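Local atomic coordinates of putative LacI-family transcriptional regulator (Bacteroides fragilis, PDB entry 3GBV), a protein that probably regulates transcription as a LacI-family DNA-binding protein whose periplasmic-binding-protein-like domain is expected to bind a small effector. Residues Leu131-Arg142 with Val201-Ser209. Numbering follows the deposited sequence.
Sequences LAVNDREIVIFR and VKHGITFNS
The imidazole of His203 has the Leu131-Ala132 peptide over one face, with Leu131 C and Ala132 N offset toward the rim, while the carboxylate of Asp135 comes to its edge. His203 ND1 donates to Asp135 OD2 at 2.9 Å, and the oxygen sits in the ring plane. The carboxylate is turned about 80° from that plane, and the bond, which is bent, reaches OD2 from above the carboxylate plane. Ala132 CB packs 3.2 Å from His203 ND1, and Leu131 CG lies near His203 CD2. The bond at the edge and the peptide over one face probably limit rotation of the ring. The ring of Phe141, its CG beside the backbone N (chi1 -69°), swings back along the neighbouring strand until CE2 is 4.0 Å from Gly204 CA, close to the backbone of that glycine. The ring of Phe207 meets Ile140 CG2 obliquely through CE2.

These residues join strands 137-144 and 203-206, parallel neighbours within the mixed sheet of one lobe of the periplasmic-binding-protein fold; strand 173-180 flanks the first and strand 227-231 the second. Val139 N donates to His203 O, Ile205 N to Val139 O, and Phe141 N to Ile205 O at 2.7 Å, the straightest of the three. On one face Val139 CG1 meets Val201 CG2 at 3.9 Å beneath Phe194 of helix 187-197; on the other, Ile140 and Ile205 run side by side. Thr206 has OG1 anti to its own N (chi1 -172°), which carries the hydroxyl to Phe141 O at 2.8 Å, above the carbonyl plane. A water also donates to Phe141 O and accepts from Phe207 N, so it links the carbonyl of Phe141 to the backbone just beyond Thr206.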
ATOM      1  N   LEU A 131      -4.754 -15.078  10.536  1.00 36.96           N
ATOM      2  CA  LEU A 131      -3.754 -16.131  10.424  1.00 38.37           C
ATOM      3  C   LEU A 131      -3.895 -17.173  11.541  1.00 40.74           C
ATOM      4  O   LEU A 131      -3.796 -18.376  11.298  1.00 39.98           O
ATOM      5  CB  LEU A 131      -2.371 -15.488  10.522  1.00 37.31           C
ATOM      6  CG  LEU A 131      -1.250 -15.754   9.530  1.00 36.81           C
ATOM      7  CD1 LEU A 131      -1.679 -15.405   8.128  1.00 35.19           C
ATOM      8  CD2 LEU A 131      -0.057 -14.916   9.936  1.00 35.81           C
ATOM      9  N   ALA A 132      -4.124 -16.696  12.765  1.00 42.95           N
ATOM     10  CA  ALA A 132      -4.233 -17.564  13.936  1.00 45.06           C
ATOM     11  C   ALA A 132      -5.651 -17.787  14.430  1.00 47.49           C
ATOM     12  O   ALA A 132      -5.869 -17.986  15.628  1.00 48.50           O
ATOM     13  CB  ALA A 132      -3.394 -16.999  15.060  1.00 43.87           C
ATOM     14  N   VAL A 133      -6.604 -17.777  13.508  1.00 49.60           N
ATOM     15  CA  VAL A 133      -8.011 -17.959  13.835  1.00 53.43           C
ATOM     16  C   VAL A 133      -8.264 -18.773  15.102  1.00 54.98           C
ATOM     17  O   VAL A 133      -8.689 -18.228  16.127  1.00 56.02           O
ATOM     18  CB  VAL A 133      -8.760 -18.640  12.680  1.00 54.30           C
ATOM     19  CG1 VAL A 133     -10.192 -18.113  12.618  1.00 54.61           C
ATOM     20  CG2 VAL A 133      -8.023 -18.403  11.366  1.00 55.14           C
ATOM     21  N   ASN A 134      -7.999 -20.073  15.033  1.00 56.02           N
ATOM     22  CA  ASN A 134      -8.224 -20.953  16.174  1.00 57.75           C
ATOM     23  C   ASN A 134      -6.935 -21.325  16.902  1.00 57.96           C
ATOM     24  O   ASN A 134      -6.560 -22.495  16.967  1.00 58.87           O
ATOM     25  CB  ASN A 134      -8.949 -22.221  15.712  1.00 58.63           C
ATOM     26  CG  ASN A 134     -10.275 -21.918  15.033  1.00 59.64           C
ATOM     27  OD1 ASN A 134     -11.182 -21.331  15.636  1.00 59.84           O
ATOM     28  ND2 ASN A 134     -10.394 -22.313  13.768  1.00 59.36           N
ATOM     29  N   ASP A 135      -6.273 -20.314  17.457  1.00 57.40           N
ATOM     30  CA  ASP A 135      -5.023 -20.491  18.192  1.00 56.33           C
ATOM     31  C   ASP A 135      -5.212 -20.085  19.650  1.00 54.45           C
ATOM     32  O   ASP A 135      -5.730 -19.009  19.943  1.00 53.97           O
ATOM     33  CB  ASP A 135      -3.929 -19.628  17.558  1.00 58.62           C
ATOM     34  CG  ASP A 135      -2.906 -20.444  16.799  1.00 59.32           C
ATOM     35  OD1 ASP A 135      -1.984 -20.989  17.442  1.00 62.53           O
ATOM     36  OD2 ASP A 135      -3.030 -20.548  15.562  1.00 58.33           O
ATOM     37  N   ARG A 136      -4.781 -20.942  20.564  1.00 51.92           N
ATOM     38  CA  ARG A 136      -4.932 -20.651  21.978  1.00 50.20           C
ATOM     39  C   ARG A 136      -3.942 -19.585  22.451  1.00 47.87           C
ATOM     40  O   ARG A 136      -4.210 -18.853  23.410  1.00 46.72           O
ATOM     41  CB  ARG A 136      -4.764 -21.940  22.790  1.00 51.71           C
ATOM     42  CG  ARG A 136      -5.829 -23.008  22.506  1.00 54.71           C
ATOM     43  CD  ARG A 136      -7.165 -22.712  23.196  1.00 57.07           C
ATOM     44  NE  ARG A 136      -7.866 -21.538  22.663  1.00 60.14           N
ATOM     45  CZ  ARG A 136      -8.659 -21.537  21.589  1.00 59.74           C
ATOM     46  NH1 ARG A 136      -8.871 -22.652  20.901  1.00 59.99           N
ATOM     47  NH2 ARG A 136      -9.250 -20.412  21.204  1.00 59.46           N
ATOM     48  N   GLU A 137      -2.803 -19.492  21.776  1.00 44.45           N
ATOM     49  CA  GLU A 137      -1.797 -18.509  22.153  1.00 42.96           C
ATOM     50  C   GLU A 137      -1.066 -17.947  20.952  1.00 39.76           C
ATOM     51  O   GLU A 137      -1.031 -18.555  19.886  1.00 39.72           O
ATOM     52  CB  GLU A 137      -0.745 -19.130  23.076  1.00 44.84           C
ATOM     53  CG  GLU A 137      -1.262 -19.727  24.359  1.00 47.13           C
ATOM     54  CD  GLU A 137      -0.161 -20.420  25.141  1.00 48.55           C
ATOM     55  OE1 GLU A 137       0.391 -21.420  24.635  1.00 49.13           O
ATOM     56  OE2 GLU A 137       0.160 -19.965  26.259  1.00 48.71           O
ATOM     57  N   ILE A 138      -0.472 -16.779  21.148  1.00 36.56           N
ATOM     58  CA  ILE A 138       0.328 -16.124  20.122  1.00 34.71           C
ATOM     59  C   ILE A 138       1.447 -15.464  20.903  1.00 33.51           C
ATOM     60  O   ILE A 138       1.370 -15.353  22.134  1.00 33.29           O
ATOM     61  CB  ILE A 138      -0.490 -15.073  19.320  1.00 35.27           C
ATOM     62  CG1 ILE A 138      -1.092 -14.014  20.251  1.00 34.99           C
ATOM     63  CG2 ILE A 138      -1.599 -15.768  18.548  1.00 34.88           C
ATOM     64  CD1 ILE A 138      -0.159 -12.855  20.572  1.00 33.82           C
ATOM     65  N   VAL A 139       2.498 -15.039  20.223  1.00 31.65           N
ATOM     66  CA  VAL A 139       3.594 -14.418  20.939  1.00 30.47           C
ATOM     67  C   VAL A 139       4.114 -13.157  20.284  1.00 29.92           C
ATOM     68  O   VAL A 139       4.172 -13.051  19.061  1.00 30.43           O
ATOM     69  CB  VAL A 139       4.768 -15.405  21.117  1.00 29.53           C
ATOM     70  CG1 VAL A 139       5.248 -15.893  19.757  1.00 29.53           C
ATOM     71  CG2 VAL A 139       5.904 -14.738  21.889  1.00 28.66           C
ATOM     72  N   ILE A 140       4.474 -12.197  21.124  1.00 29.76           N
ATOM     73  CA  ILE A 140       5.045 -10.941  20.676  1.00 29.24           C
ATOM     74  C   ILE A 140       6.552 -11.087  20.850  1.00 29.97           C
ATOM     75  O   ILE A 140       7.014 -11.475  21.924  1.00 29.26           O
ATOM     76  CB  ILE A 140       4.600  -9.759  21.557  1.00 29.05           C
ATOM     77  CG1 ILE A 140       3.091  -9.549  21.441  1.00 26.94           C
ATOM     78  CG2 ILE A 140       5.379  -8.509  21.159  1.00 27.58           C
ATOM     79  CD1 ILE A 140       2.543  -8.561  22.431  1.00 29.10           C
ATOM     80  N   PHE A 141       7.309 -10.781  19.802  1.00 29.78           N
ATOM     81  CA  PHE A 141       8.762 -10.857  19.853  1.00 30.62           C
ATOM     82  C   PHE A 141       9.335  -9.450  20.001  1.00 31.77           C
ATOM     83  O   PHE A 141       8.967  -8.534  19.249  1.00 31.73           O
ATOM     84  CB  PHE A 141       9.314 -11.479  18.570  1.00 30.31           C
ATOM     85  CG  PHE A 141       8.998 -12.936  18.412  1.00 32.51           C
ATOM     86  CD1 PHE A 141       9.703 -13.900  19.136  1.00 33.56           C
ATOM     87  CD2 PHE A 141       7.993 -13.350  17.541  1.00 32.32           C
ATOM     88  CE1 PHE A 141       9.410 -15.260  18.995  1.00 32.07           C
ATOM     89  CE2 PHE A 141       7.692 -14.705  17.392  1.00 30.85           C
ATOM     90  CZ  PHE A 141       8.401 -15.661  18.120  1.00 31.77           C
ATOM     91  N   ARG A 142      10.235  -9.280  20.965  1.00 30.57           N
ATOM     92  CA  ARG A 142      10.873  -7.993  21.187  1.00 33.00           C
ATOM     93  C   ARG A 142      12.367  -8.175  21.267  1.00 33.72           C
ATOM     94  O   ARG A 142      12.871  -9.293  21.397  1.00 32.64           O
ATOM     95  CB  ARG A 142      10.443  -7.349  22.507  1.00 32.77           C
ATOM     96  CG  ARG A 142       8.973  -7.117  22.701  1.00 34.79           C
ATOM     97  CD  ARG A 142       8.776  -6.158  23.868  1.00 36.60           C
ATOM     98  NE  ARG A 142       7.414  -6.182  24.379  1.00 36.70           N
ATOM     99  CZ  ARG A 142       7.004  -6.989  25.350  1.00 39.63           C
ATOM    100  NH1 ARG A 142       7.858  -7.830  25.921  1.00 38.62           N
ATOM    101  NH2 ARG A 142       5.737  -6.969  25.742  1.00 41.30           N
ATOM    102  N   VAL A 201       2.821 -23.010  20.315  1.00 45.55           N
ATOM    103  CA  VAL A 201       2.638 -21.693  19.704  1.00 45.26           C
ATOM    104  C   VAL A 201       2.962 -21.750  18.202  1.00 44.48           C
ATOM    105  O   VAL A 201       4.031 -22.216  17.806  1.00 44.41           O
ATOM    106  CB  VAL A 201       3.526 -20.627  20.409  1.00 44.91           C
ATOM    107  CG1 VAL A 201       4.987 -20.989  20.270  1.00 46.97           C
ATOM    108  CG2 VAL A 201       3.266 -19.244  19.825  1.00 44.66           C
ATOM    109  N   LYS A 202       2.033 -21.279  17.371  1.00 43.59           N
ATOM    110  CA  LYS A 202       2.223 -21.316  15.919  1.00 42.54           C
ATOM    111  C   LYS A 202       2.262 -19.958  15.209  1.00 40.62           C
ATOM    112  O   LYS A 202       2.691 -19.870  14.053  1.00 39.23           O
ATOM    113  CB  LYS A 202       1.135 -22.188  15.286  1.00 43.72           C
ATOM    114  CG  LYS A 202       1.082 -23.594  15.870  1.00 46.66           C
ATOM    115  CD  LYS A 202      -0.176 -24.349  15.473  1.00 46.92           C
ATOM    116  CE  LYS A 202      -0.031 -25.029  14.129  1.00 50.77           C
ATOM    117  NZ  LYS A 202       0.315 -24.068  13.044  1.00 52.56           N
ATOM    118  N   HIS A 203       1.818 -18.903  15.884  1.00 38.55           N
ATOM    119  CA  HIS A 203       1.829 -17.579  15.274  1.00 36.32           C
ATOM    120  C   HIS A 203       2.448 -16.508  16.166  1.00 34.30           C
ATOM    121  O   HIS A 203       2.267 -16.526  17.385  1.00 32.61           O
ATOM    122  CB  HIS A 203       0.411 -17.189  14.866  1.00 36.18           C
ATOM    123  CG  HIS A 203      -0.148 -18.051  13.780  1.00 37.15           C
ATOM    124  ND1 HIS A 203      -1.126 -18.996  14.007  1.00 37.11           N
ATOM    125  CD2 HIS A 203       0.171 -18.145  12.468  1.00 36.93           C
ATOM    126  CE1 HIS A 203      -1.385 -19.634  12.879  1.00 37.41           C
ATOM    127  NE2 HIS A 203      -0.611 -19.139  11.930  1.00 37.31           N
ATOM    128  N   GLY A 204       3.180 -15.581  15.552  1.00 31.98           N
ATOM    129  CA  GLY A 204       3.828 -14.526  16.314  1.00 29.37           C
ATOM    130  C   GLY A 204       3.911 -13.199  15.588  1.00 28.12           C
ATOM    131  O   GLY A 204       3.555 -13.101  14.417  1.00 27.83           O
ATOM    132  N   ILE A 205       4.403 -12.179  16.287  1.00 25.92           N
ATOM    133  CA  ILE A 205       4.513 -10.844  15.724  1.00 24.06           C
ATOM    134  C   ILE A 205       5.567 -10.029  16.464  1.00 23.97           C
ATOM    135  O   ILE A 205       5.815 -10.258  17.647  1.00 23.82           O
ATOM    136  CB  ILE A 205       3.145 -10.100  15.823  1.00 24.06           C
ATOM    137  CG1 ILE A 205       3.247  -8.692  15.236  1.00 23.80           C
ATOM    138  CG2 ILE A 205       2.700 -10.006  17.291  1.00 21.62           C
ATOM    139  CD1 ILE A 205       1.901  -7.997  15.128  1.00 24.72           C
ATOM    140  N   THR A 206       6.199  -9.097  15.753  1.00 21.97           N
ATOM    141  CA  THR A 206       7.184  -8.198  16.336  1.00 21.69           C
ATOM    142  C   THR A 206       6.844  -6.777  15.868  1.00 22.43           C
ATOM    143  O   THR A 206       6.301  -6.592  14.777  1.00 20.41           O
ATOM    144  CB  THR A 206       8.628  -8.537  15.899  1.00 21.55           C
ATOM    145  OG1 THR A 206       9.542  -7.741  16.665  1.00 21.27           O
ATOM    146  CG2 THR A 206       8.843  -8.233  14.424  1.00 17.76           C
ATOM    147  N   PHE A 207       7.163  -5.776  16.681  1.00 22.99           N
ATOM    148  CA  PHE A 207       6.860  -4.395  16.314  1.00 23.81           C
ATOM    149  C   PHE A 207       8.089  -3.591  15.954  1.00 25.12           C
ATOM    150  O   PHE A 207       7.985  -2.414  15.623  1.00 24.18           O
ATOM    151  CB  PHE A 207       6.080  -3.708  17.438  1.00 23.18           C
ATOM    152  CG  PHE A 207       4.771  -4.357  17.722  1.00 23.22           C
ATOM    153  CD1 PHE A 207       3.742  -4.305  16.789  1.00 22.75           C
ATOM    154  CD2 PHE A 207       4.584  -5.086  18.891  1.00 23.08           C
ATOM    155  CE1 PHE A 207       2.542  -4.979  17.016  1.00 25.04           C
ATOM    156  CE2 PHE A 207       3.395  -5.762  19.128  1.00 24.51           C
ATOM    157  CZ  PHE A 207       2.368  -5.712  18.191  1.00 23.22           C
ATOM    158  N   ASN A 208       9.258  -4.214  16.039  1.00 25.98           N
ATOM    159  CA  ASN A 208      10.470  -3.515  15.650  1.00 26.58           C
ATOM    160  C   ASN A 208      10.631  -3.923  14.196  1.00 27.05           C
ATOM    161  O   ASN A 208       9.787  -4.650  13.679  1.00 25.32           O
ATOM    162  CB  ASN A 208      11.671  -3.926  16.520  1.00 26.33           C
ATOM    163  CG  ASN A 208      11.911  -5.426  16.549  1.00 26.95           C
ATOM    164  OD1 ASN A 208      12.195  -6.050  15.523  1.00 24.46           O
ATOM    165  ND2 ASN A 208      11.816  -6.011  17.741  1.00 26.99           N
ATOM    166  N   SER A 209      11.683  -3.474  13.522  1.00 27.03           N
ATOM    167  CA  SER A 209      11.828  -3.812  12.109  1.00 28.58           C
ATOM    168  C   SER A 209      12.811  -4.932  11.788  1.00 26.84           C
ATOM    169  O   SER A 209      13.186  -5.108  10.629  1.00 24.87           O
ATOM    170  CB  SER A 209      12.216  -2.559  11.325  1.00 31.10           C
ATOM    171  OG  SER A 209      13.381  -1.962  11.862  1.00 33.48           O
TER
HETATM  172  O   HOH W   1       8.086  -5.960  19.318  1.00 21.61           O